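Local atomic coordinates of uronate isomerase (Caulobacter crescentus, PDB entry 2Q01), a protein that catalyses the isomerisation of D-glucuronate to D-fructuronate and of D-galacturonate to D-tagaturonate, within pentose and glucuronate interconversion. Residues S47-N52 / A158-F163; A183-G188 / P476-P481; D204-R209 / L286-M291. All coordinates share one frame; numbering follows the deposited sequence.

In the fold
Interactions 1 and 2 are neighbours, with centres about 13 Å apart. Helix 47-51 of interaction 1 packs on helix 179-186 of interaction 2 through Phe49 and Ala50, and the Asp161–Arg480 salt bridge joins the other two segments. Interaction 1 is a buried contact between two phenylalanines. Interaction 2 lies at the surface, where an arginine chain covers a tryptophan face. Interaction 3 is remote, its centre about 35 Å from that of interaction 1, and it is partly buried. It joins the loop after strand 192-194 to helix 281-302. It alone combines an aromatic pair with salt bridges across its two segments. In sequence it is nested between the two segments of interaction 2.

Interaction 1: S47-N52 / A158-F163; sequences SWFATN and ALFDRF
Phe49 and Phe160 form a T-shaped aromatic pair between two helices of this TIM-barrel-clan enzyme, the short helix 47-51 and helix 156-162. The edge of Phe160 is turned toward the face of Phe49. The ring planes stand at 71° and the centroids are 5.5 Å apart. Both rings are buried, and the direct touch between them is small. Phe160 puts CG anti to its own backbone N (chi1 -170°), which carries the ring across to Phe49. More apolar groups close in around the pair. Leu168 of strand 165-169 touches both rings, Ile184 packs on Phe49, and Trp189 makes an edge-to-face pair with Phe160.

The rest of the contact is looser. Asn52 and Ala158 lie beside the pair and make no close contact, and Thr51 and Arg162 are exposed. Arg157, just before the second segment, joins the two elements by hydrogen bonds: its backbone N to Asn52 OD1, its NE to Phe49 O. Within helix 47-51, Thr51 N and Thr51 OG1 reach Ser47 O from opposite faces of its carbonyl plane. Between 47-52 and 158-163 the closest approach is Phe49 CE2 to Phe160 CD1, 3.9 Å.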
loop_
_atom_site.group_PDB
_atom_site.type_symbol
_atom_site.label_atom_id
_atom_site.label_comp_id
_atom_site.label_asym_id
_atom_site.label_seq_id
_atom_site.Cartn_x
_atom_site.Cartn_y
_atom_site.Cartn_z
ATOM N N SER B 47 38.740 4.651 -7.369
ATOM C CA SER B 47 40.098 4.145 -7.553
ATOM C C SER B 47 40.200 3.143 -8.702
ATOM O O SER B 47 41.282 2.955 -9.260
ATOM C CB SER B 47 40.607 3.502 -6.265
ATOM O OG SER B 47 40.009 2.238 -6.062
ATOM N N TRP B 48 39.079 2.507 -9.043
ATOM C CA TRP B 48 39.009 1.583 -10.178
ATOM C C TRP B 48 39.372 2.261 -11.494
ATOM O O TRP B 48 40.010 1.656 -12.348
ATOM C CB TRP B 48 37.612 0.965 -10.306
ATOM C CG TRP B 48 37.210 0.029 -9.193
ATOM C CD1 TRP B 48 38.035 -0.620 -8.314
ATOM C CD2 TRP B 48 35.877 -0.392 -8.874
ATOM N NE1 TRP B 48 37.295 -1.405 -7.459
ATOM C CE2 TRP B 48 35.969 -1.285 -7.783
ATOM C CE3 TRP B 48 34.609 -0.094 -9.403
ATOM C CZ2 TRP B 48 34.840 -1.878 -7.200
ATOM C CZ3 TRP B 48 33.486 -0.687 -8.825
ATOM C CH2 TRP B 48 33.611 -1.569 -7.736
ATOM N N PHE B 49 38.978 3.522 -11.640
ATOM C CA PHE B 49 39.223 4.272 -12.869
ATOM C C PHE B 49 40.496 5.111 -12.811
ATOM O O PHE B 49 41.021 5.510 -13.851
ATOM C CB PHE B 49 38.007 5.139 -13.220
ATOM C CG PHE B 49 36.713 4.384 -13.197
ATOM C CD1 PHE B 49 35.848 4.496 -12.114
ATOM C CD2 PHE B 49 36.375 3.529 -14.241
ATOM C CE1 PHE B 49 34.658 3.780 -12.081
ATOM C CE2 PHE B 49 35.188 2.810 -14.215
ATOM C CZ PHE B 49 34.328 2.936 -13.133
ATOM N N ALA B 50 40.992 5.373 -11.605
ATOM C CA ALA B 50 42.216 6.149 -11.445
ATOM C C ALA B 50 43.442 5.272 -11.671
ATOM O O ALA B 50 44.413 5.703 -12.300
ATOM C CB ALA B 50 42.267 6.817 -10.076
ATOM N N THR B 51 43.392 4.042 -11.162
ATOM C CA THR B 51 44.492 3.096 -11.336
ATOM C C THR B 51 44.343 2.284 -12.621
ATOM O O THR B 51 45.341 1.923 -13.242
ATOM C CB THR B 51 44.646 2.130 -10.128
ATOM O OG1 THR B 51 43.524 1.237 -10.065
ATOM C CG2 THR B 51 44.765 2.905 -8.817
ATOM N N ASN B 52 43.090 2.024 -13.002
ATOM C CA ASN B 52 42.716 1.136 -14.116
ATOM C C ASN B 52 43.279 -0.286 -14.011
ATOM O O ASN B 52 43.656 -0.902 -15.008
ATOM C CB ASN B 52 43.000 1.773 -15.484
ATOM C CG ASN B 52 42.095 1.231 -16.580
ATOM O OD1 ASN B 52 40.940 0.882 -16.339
ATOM N ND2 ASN B 52 42.619 1.166 -17.793
ATOM N N ALA B 158 38.010 0.841 -20.001
ATOM C CA ALA B 158 37.573 0.263 -21.271
ATOM C C ALA B 158 36.105 -0.149 -21.226
ATOM O O ALA B 158 35.386 -0.006 -22.216
ATOM C CB ALA B 158 38.445 -0.923 -21.637
ATOM N N LEU B 159 35.675 -0.653 -20.072
ATOM C CA LEU B 159 34.285 -1.038 -19.839
ATOM C C LEU B 159 33.371 0.178 -19.728
ATOM O O LEU B 159 32.243 0.149 -20.212
ATOM C CB LEU B 159 34.178 -1.882 -18.571
ATOM C CG LEU B 159 34.536 -3.366 -18.653
ATOM C CD1 LEU B 159 34.746 -3.938 -17.255
ATOM C CD2 LEU B 159 33.465 -4.147 -19.387
ATOM N N PHE B 160 33.872 1.236 -19.088
ATOM C CA PHE B 160 33.177 2.520 -18.968
ATOM C C PHE B 160 32.813 3.079 -20.343
ATOM O O PHE B 160 31.725 3.621 -20.530
ATOM C CB PHE B 160 34.078 3.506 -18.220
ATOM C CG PHE B 160 33.406 4.799 -17.807
ATOM C CD1 PHE B 160 32.886 4.943 -16.527
ATOM C CD2 PHE B 160 33.344 5.889 -18.677
ATOM C CE1 PHE B 160 32.293 6.133 -16.128
ATOM C CE2 PHE B 160 32.755 7.085 -18.284
ATOM C CZ PHE B 160 32.229 7.207 -17.007
ATOM N N ASP B 161 33.732 2.942 -21.294
ATOM C CA ASP B 161 33.521 3.428 -22.657
ATOM C C ASP B 161 32.587 2.530 -23.466
ATOM O O ASP B 161 31.732 3.023 -24.203
ATOM C CB ASP B 161 34.861 3.601 -23.368
ATOM C CG ASP B 161 35.799 4.531 -22.621
ATOM O OD1 ASP B 161 37.032 4.396 -22.785
ATOM O OD2 ASP B 161 35.301 5.391 -21.861
ATOM N N ARG B 162 32.748 1.217 -23.310
ATOM C CA ARG B 162 31.893 0.237 -23.972
ATOM C C ARG B 162 30.443 0.321 -23.501
ATOM O O ARG B 162 29.519 0.095 -24.289
ATOM C CB ARG B 162 32.417 -1.182 -23.741
ATOM C CG ARG B 162 31.900 -2.188 -24.761
ATOM C CD ARG B 162 31.401 -3.458 -24.104
ATOM N NE ARG B 162 32.492 -4.295 -23.612
ATOM C CZ ARG B 162 32.387 -5.595 -23.362
ATOM N NH1 ARG B 162 31.236 -6.232 -23.561
ATOM N NH2 ARG B 162 33.441 -6.260 -22.916
ATOM N N PHE B 163 30.252 0.649 -22.222
ATOM C CA PHE B 163 28.916 0.748 -21.631
ATOM C C PHE B 163 28.198 2.043 -22.022
ATOM O O PHE B 163 26.984 2.172 -21.820
ATOM C CB PHE B 163 28.979 0.625 -20.107
ATOM C CG PHE B 163 29.295 -0.766 -19.603
ATOM C CD1 PHE B 163 29.138 -1.890 -20.415
ATOM C CD2 PHE B 163 29.717 -0.950 -18.287
ATOM C CE1 PHE B 163 29.423 -3.166 -19.935
ATOM C CE2 PHE B 163 29.999 -2.222 -17.795
ATOM C CZ PHE B 163 29.852 -3.333 -18.620
#

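Interaction 2: A183-G188 / P476-P481; sequences AIRESG and PDWARP
The end of helix 179-186 meets a type I beta turn running from Pro476 to Ala479. The backbones come nearest at Arg185 and Trp478, whose CA atoms are 5.6 Å apart. No hydrogen bond crosses between the segments. The contact is made by these two side chains. The aliphatic part of Arg185 lies over one face of the Trp478 indole. CB and CG sit near CD2 and CE3, and CD reaches the middle of the ring system. Arg185 CD is 3.4 Å from Trp478 CE2. It makes a CH-pi contact with the five-membered ring, 16° off the ring normal. A bend at chi3 (-81°) then turns the guanidinium away from the indole. Arg185 CZ ends 5.8 Å from the centroid of the Trp478 five-membered ring, so any cation-pi attraction is at most weak. Pro476 CG covers the opposite face of the indole, 3.3 Å above the plane and offset toward the rim, so the ring is sandwiched between proline and arginine. This surface contact sets the segment after helix 451-469 against helix 179-186. Trp478 also touches His192 and Ile194 of strand 192-194, while Ile184 packs on Val193 of that strand and Ala183 on Ala50 of helix 47-51.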
loop_
_atom_site.group_PDB
_atom_site.type_symbol
_atom_site.label_atom_id
_atom_site.label_comp_id
_atom_site.label_asym_id
_atom_site.label_seq_id
_atom_site.Cartn_x
_atom_site.Cartn_y
_atom_site.Cartn_z
ATOM N N ALA B 183 42.901 12.229 -9.906
ATOM C CA ALA B 183 43.719 11.417 -10.803
ATOM C C ALA B 183 42.980 11.065 -12.090
ATOM O O ALA B 183 43.606 10.904 -13.137
ATOM C CB ALA B 183 44.185 10.160 -10.099
ATOM N N ILE B 184 41.657 10.943 -11.999
ATOM C CA ILE B 184 40.811 10.658 -13.154
ATOM C C ILE B 184 40.803 11.855 -14.098
ATOM O O ILE B 184 40.976 11.699 -15.310
ATOM C CB ILE B 184 39.367 10.262 -12.735
ATOM C CG1 ILE B 184 39.328 8.804 -12.265
ATOM C CG2 ILE B 184 38.372 10.454 -13.893
ATOM C CD1 ILE B 184 38.113 8.458 -11.408
ATOM N N ARG B 185 40.605 13.047 -13.543
ATOM C CA ARG B 185 40.557 14.265 -14.346
ATOM C C ARG B 185 41.891 14.530 -15.038
ATOM O O ARG B 185 41.933 14.879 -16.217
ATOM C CB ARG B 185 40.167 15.463 -13.478
ATOM C CG ARG B 185 39.034 15.182 -12.505
ATOM C CD ARG B 185 38.426 16.472 -11.979
ATOM N NE ARG B 185 39.216 17.048 -10.896
ATOM C CZ ARG B 185 39.197 16.608 -9.642
ATOM N NH1 ARG B 185 39.950 17.193 -8.720
ATOM N NH2 ARG B 185 38.425 15.583 -9.308
ATOM N N GLU B 186 42.979 14.361 -14.293
ATOM C CA GLU B 186 44.308 14.745 -14.761
ATOM C C GLU B 186 44.823 13.838 -15.875
ATOM O O GLU B 186 45.698 14.238 -16.650
ATOM C CB GLU B 186 45.299 14.772 -13.604
ATOM C CG GLU B 186 45.203 16.012 -12.741
ATOM C CD GLU B 186 46.319 16.085 -11.727
ATOM O OE1 GLU B 186 46.328 15.268 -10.780
ATOM O OE2 GLU B 186 47.192 16.959 -11.886
ATOM N N SER B 187 44.280 12.623 -15.953
ATOM C CA SER B 187 44.653 11.666 -16.996
ATOM C C SER B 187 44.058 12.057 -18.342
ATOM O O SER B 187 43.128 12.865 -18.407
ATOM C CB SER B 187 44.217 10.246 -16.620
ATOM O OG SER B 187 42.813 10.090 -16.719
ATOM N N GLY B 188 44.597 11.472 -19.411
ATOM C CA GLY B 188 44.137 11.742 -20.778
ATOM C C GLY B 188 42.759 11.185 -21.091
ATOM O O GLY B 188 42.079 11.671 -21.998
ATOM N N PRO B 476 32.389 19.721 -17.696
ATOM C CA PRO B 476 33.660 20.394 -17.492
ATOM C C PRO B 476 34.650 20.060 -18.609
ATOM O O PRO B 476 34.452 19.090 -19.347
ATOM C CB PRO B 476 34.141 19.844 -16.145
ATOM C CG PRO B 476 33.063 18.916 -15.648
ATOM C CD PRO B 476 32.251 18.541 -16.827
ATOM N N ASP B 477 35.705 20.866 -18.718
ATOM C CA ASP B 477 36.705 20.740 -19.780
ATOM C C ASP B 477 37.542 19.466 -19.676
ATOM O O ASP B 477 38.060 18.980 -20.682
ATOM C CB ASP B 477 37.636 21.961 -19.786
ATOM C CG ASP B 477 36.881 23.281 -19.883
ATOM O OD1 ASP B 477 37.110 24.023 -20.864
ATOM O OD2 ASP B 477 36.062 23.579 -18.983
ATOM N N TRP B 478 37.661 18.932 -18.460
ATOM C CA TRP B 478 38.496 17.756 -18.196
ATOM C C TRP B 478 37.892 16.430 -18.660
ATOM O O TRP B 478 38.593 15.416 -18.740
ATOM C CB TRP B 478 38.897 17.680 -16.714
ATOM C CG TRP B 478 37.767 17.696 -15.706
ATOM C CD1 TRP B 478 37.344 18.766 -14.975
ATOM C CD2 TRP B 478 36.948 16.582 -15.293
ATOM N NE1 TRP B 478 36.313 18.398 -14.141
ATOM C CE2 TRP B 478 36.050 17.065 -14.317
ATOM C CE3 TRP B 478 36.890 15.225 -15.652
ATOM C CZ2 TRP B 478 35.100 16.242 -13.701
ATOM C CZ3 TRP B 478 35.951 14.408 -15.036
ATOM C CH2 TRP B 478 35.067 14.922 -14.072
ATOM N N ALA B 479 36.593 16.448 -18.947
ATOM C CA ALA B 479 35.880 15.283 -19.461
ATOM C C ALA B 479 35.677 15.380 -20.978
ATOM O O ALA B 479 36.015 16.394 -21.597
ATOM C CB ALA B 479 34.538 15.143 -18.751
ATOM N N ARG B 480 35.122 14.324 -21.570
ATOM C CA ARG B 480 34.725 14.336 -22.977
ATOM C C ARG B 480 33.551 15.286 -23.200
ATOM O O ARG B 480 32.812 15.591 -22.258
ATOM C CB ARG B 480 34.289 12.941 -23.413
ATOM C CG ARG B 480 35.403 11.978 -23.662
ATOM C CD ARG B 480 34.847 10.578 -23.685
ATOM N NE ARG B 480 35.872 9.608 -23.330
ATOM C CZ ARG B 480 35.643 8.467 -22.692
ATOM N NH1 ARG B 480 34.412 8.131 -22.321
ATOM N NH2 ARG B 480 36.656 7.663 -22.417
ATOM N N PRO B 481 33.381 15.778 -24.444
ATOM C CA PRO B 481 32.074 16.343 -24.780
ATOM C C PRO B 481 30.997 15.250 -24.868
ATOM O O PRO B 481 31.312 14.068 -25.063
ATOM C CB PRO B 481 32.312 17.002 -26.143
ATOM C CG PRO B 481 33.482 16.289 -26.715
ATOM C CD PRO B 481 34.344 15.903 -25.555
#

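Interaction 3: D204-R209 / L286-M291; sequences DFEDER and LFRAQM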
loop_
_atom_site.group_PDB
_atom_site.type_symbol
_atom_site.label_atom_id
_atom_site.label_comp_id
_atom_site.label_asym_id
_atom_site.label_seq_id
_atom_site.Cartn_x
_atom_site.Cartn_y
_atom_site.Cartn_z
ATOM N N ASP B 204 25.674 12.179 12.228
ATOM C CA ASP B 204 25.072 11.218 13.147
ATOM C C ASP B 204 26.026 10.917 14.294
ATOM O O ASP B 204 27.053 10.266 14.098
ATOM C CB ASP B 204 24.689 9.927 12.417
ATOM C CG ASP B 204 23.714 9.060 13.210
ATOM O OD1 ASP B 204 23.296 8.005 12.683
ATOM O OD2 ASP B 204 23.361 9.421 14.353
ATOM N N PHE B 205 25.678 11.398 15.487
ATOM C CA PHE B 205 26.444 11.110 16.704
ATOM C C PHE B 205 26.197 9.687 17.246
ATOM O O PHE B 205 26.971 9.191 18.068
ATOM C CB PHE B 205 26.158 12.155 17.788
ATOM C CG PHE B 205 26.945 13.434 17.636
ATOM C CD1 PHE B 205 26.407 14.522 16.961
ATOM C CD2 PHE B 205 28.214 13.556 18.188
ATOM C CE1 PHE B 205 27.123 15.714 16.827
ATOM C CE2 PHE B 205 28.941 14.741 18.055
ATOM C CZ PHE B 205 28.387 15.827 17.377
ATOM N N GLU B 206 25.128 9.040 16.783
ATOM C CA GLU B 206 24.842 7.645 17.136
ATOM C C GLU B 206 25.580 6.649 16.235
ATOM O O GLU B 206 25.523 5.438 16.467
ATOM C CB GLU B 206 23.336 7.367 17.102
ATOM C CG GLU B 206 22.571 7.897 18.309
ATOM C CD GLU B 206 21.070 7.713 18.177
ATOM O OE1 GLU B 206 20.470 8.298 17.243
ATOM O OE2 GLU B 206 20.491 6.987 19.016
ATOM N N ASP B 207 26.248 7.163 15.203
ATOM C CA ASP B 207 27.095 6.355 14.332
ATOM C C ASP B 207 28.337 5.990 15.132
ATOM O O ASP B 207 28.937 6.856 15.768
ATOM C CB ASP B 207 27.477 7.157 13.085
ATOM C CG ASP B 207 27.760 6.280 11.875
ATOM O OD1 ASP B 207 28.427 5.235 12.022
ATOM O OD2 ASP B 207 27.323 6.656 10.764
ATOM N N GLU B 208 28.710 4.713 15.114
ATOM C CA GLU B 208 29.832 4.232 15.928
ATOM C C GLU B 208 31.192 4.716 15.427
ATOM O O GLU B 208 32.130 4.868 16.210
ATOM C CB GLU B 208 29.806 2.699 16.091
ATOM C CG GLU B 208 30.222 1.871 14.864
ATOM C CD GLU B 208 29.125 1.727 13.815
ATOM O OE1 GLU B 208 27.943 2.003 14.117
ATOM O OE2 GLU B 208 29.448 1.330 12.672
ATOM N N ARG B 209 31.275 4.985 14.126
ATOM C CA ARG B 209 32.516 5.415 13.493
ATOM C C ARG B 209 32.607 6.942 13.352
ATOM O O ARG B 209 33.434 7.456 12.599
ATOM C CB ARG B 209 32.694 4.709 12.141
ATOM C CG ARG B 209 31.549 4.926 11.176
ATOM C CD ARG B 209 31.389 3.763 10.214
ATOM N NE ARG B 209 30.100 3.825 9.525
ATOM C CZ ARG B 209 29.873 4.483 8.389
ATOM N NH1 ARG B 209 30.845 5.152 7.778
ATOM N NH2 ARG B 209 28.660 4.472 7.858
ATOM N N LEU B 286 17.532 15.374 16.676
ATOM C CA LEU B 286 17.341 16.809 16.510
ATOM C C LEU B 286 18.488 17.425 15.718
ATOM O O LEU B 286 18.260 18.299 14.888
ATOM C CB LEU B 286 17.229 17.502 17.875
ATOM C CG LEU B 286 16.204 18.629 18.098
ATOM C CD1 LEU B 286 16.569 19.445 19.327
ATOM C CD2 LEU B 286 16.007 19.565 16.910
ATOM N N PHE B 287 19.712 16.966 15.972
ATOM C CA PHE B 287 20.878 17.489 15.268
ATOM C C PHE B 287 20.884 17.062 13.811
ATOM O O PHE B 287 21.142 17.884 12.942
ATOM C CB PHE B 287 22.179 17.090 15.961
ATOM C CG PHE B 287 23.408 17.737 15.372
ATOM C CD1 PHE B 287 23.651 19.101 15.549
ATOM C CD2 PHE B 287 24.330 16.978 14.650
ATOM C CE1 PHE B 287 24.791 19.698 15.010
ATOM C CE2 PHE B 287 25.467 17.561 14.108
ATOM C CZ PHE B 287 25.703 18.924 14.290
ATOM N N ARG B 288 20.574 15.791 13.550
ATOM C CA ARG B 288 20.408 15.287 12.180
ATOM C C ARG B 288 19.307 16.036 11.416
ATOM O O ARG B 288 19.467 16.353 10.238
ATOM C CB ARG B 288 20.112 13.792 12.197
ATOM C CG ARG B 288 21.312 12.926 12.527
ATOM C CD ARG B 288 21.013 11.455 12.303
ATOM N NE ARG B 288 19.756 11.036 12.922
ATOM C CZ ARG B 288 19.654 10.365 14.068
ATOM N NH1 ARG B 288 18.457 10.025 14.533
ATOM N NH2 ARG B 288 20.736 10.021 14.748
ATOM N N ALA B 289 18.206 16.322 12.107
ATOM C CA ALA B 289 17.145 17.190 11.608
ATOM C C ALA B 289 17.612 18.624 11.329
ATOM O O ALA B 289 17.315 19.177 10.275
ATOM C CB ALA B 289 15.966 17.196 12.585
ATOM N N GLN B 290 18.335 19.222 12.275
ATOM C CA GLN B 290 18.826 20.593 12.113
ATOM C C GLN B 290 19.843 20.697 10.987
ATOM O O GLN B 290 19.845 21.667 10.236
ATOM C CB GLN B 290 19.420 21.133 13.423
ATOM C CG GLN B 290 20.037 22.540 13.313
ATOM C CD GLN B 290 19.058 23.576 12.783
ATOM O OE1 GLN B 290 17.874 23.566 13.125
ATOM N NE2 GLN B 290 19.553 24.482 11.948
ATOM N N MET B 291 20.684 19.673 10.860
ATOM C CA MET B 291 21.686 19.622 9.799
ATOM C C MET B 291 21.113 19.458 8.394
ATOM O O MET B 291 21.735 19.894 7.433
ATOM C CB MET B 291 22.729 18.540 10.081
ATOM C CG MET B 291 23.704 18.891 11.205
ATOM S SD MET B 291 24.450 20.539 11.092
ATOM C CE MET B 291 25.459 20.329 9.642
#
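The irregular segment 204-209 runs past helix 281-302, with the CA atoms of Asp204 and Arg288 6.3 Å apart. Two kinds of contact lie side by side. In the polar one, Arg288 NH2 gives hydrogen bonds to two carboxylates, each part of a salt bridge. A bend at chi3 (-49°) turns the Arg288 guanidinium toward them. The bond from Arg288 NH2 to Glu206 OE1 is 3.0 Å long and nearly straight at 174°. It uses the anti lone pair of OE1 and lies in the guanidinium plane, and the two flat groups are almost coplanar. The bond from Arg288 NH2 to Asp204 OD2 is shorter, 2.7 Å, but more bent at 135°. Here the planes are steeply turned, and NH2 comes from above the carboxylate. On the other face of that carboxylate, the backbone N of Glu206 also bonds to Asp204 OD2, at 3.0 Å, forming an Asx turn. Arg288 NH1 has a further salt bridge to Glu285.

In the apolar part, the edge of Phe205 is directed at the face of Phe287 in an offset edge-to-face pair. Phe205 CE1 lies 3.7 Å from Phe287 CE2. Met291 CG packs over a face of Phe287, and Leu274 of helix 264-276 touches both rings.

A leucine in place of Arg288 would probably leave the carboxylates of Asp204 and Glu206 close together without the cation they share. Asp204 OD2 accepts from both the loop backbone and the helix arginine, and the shared cation is likely to offset the two nearby negative charges.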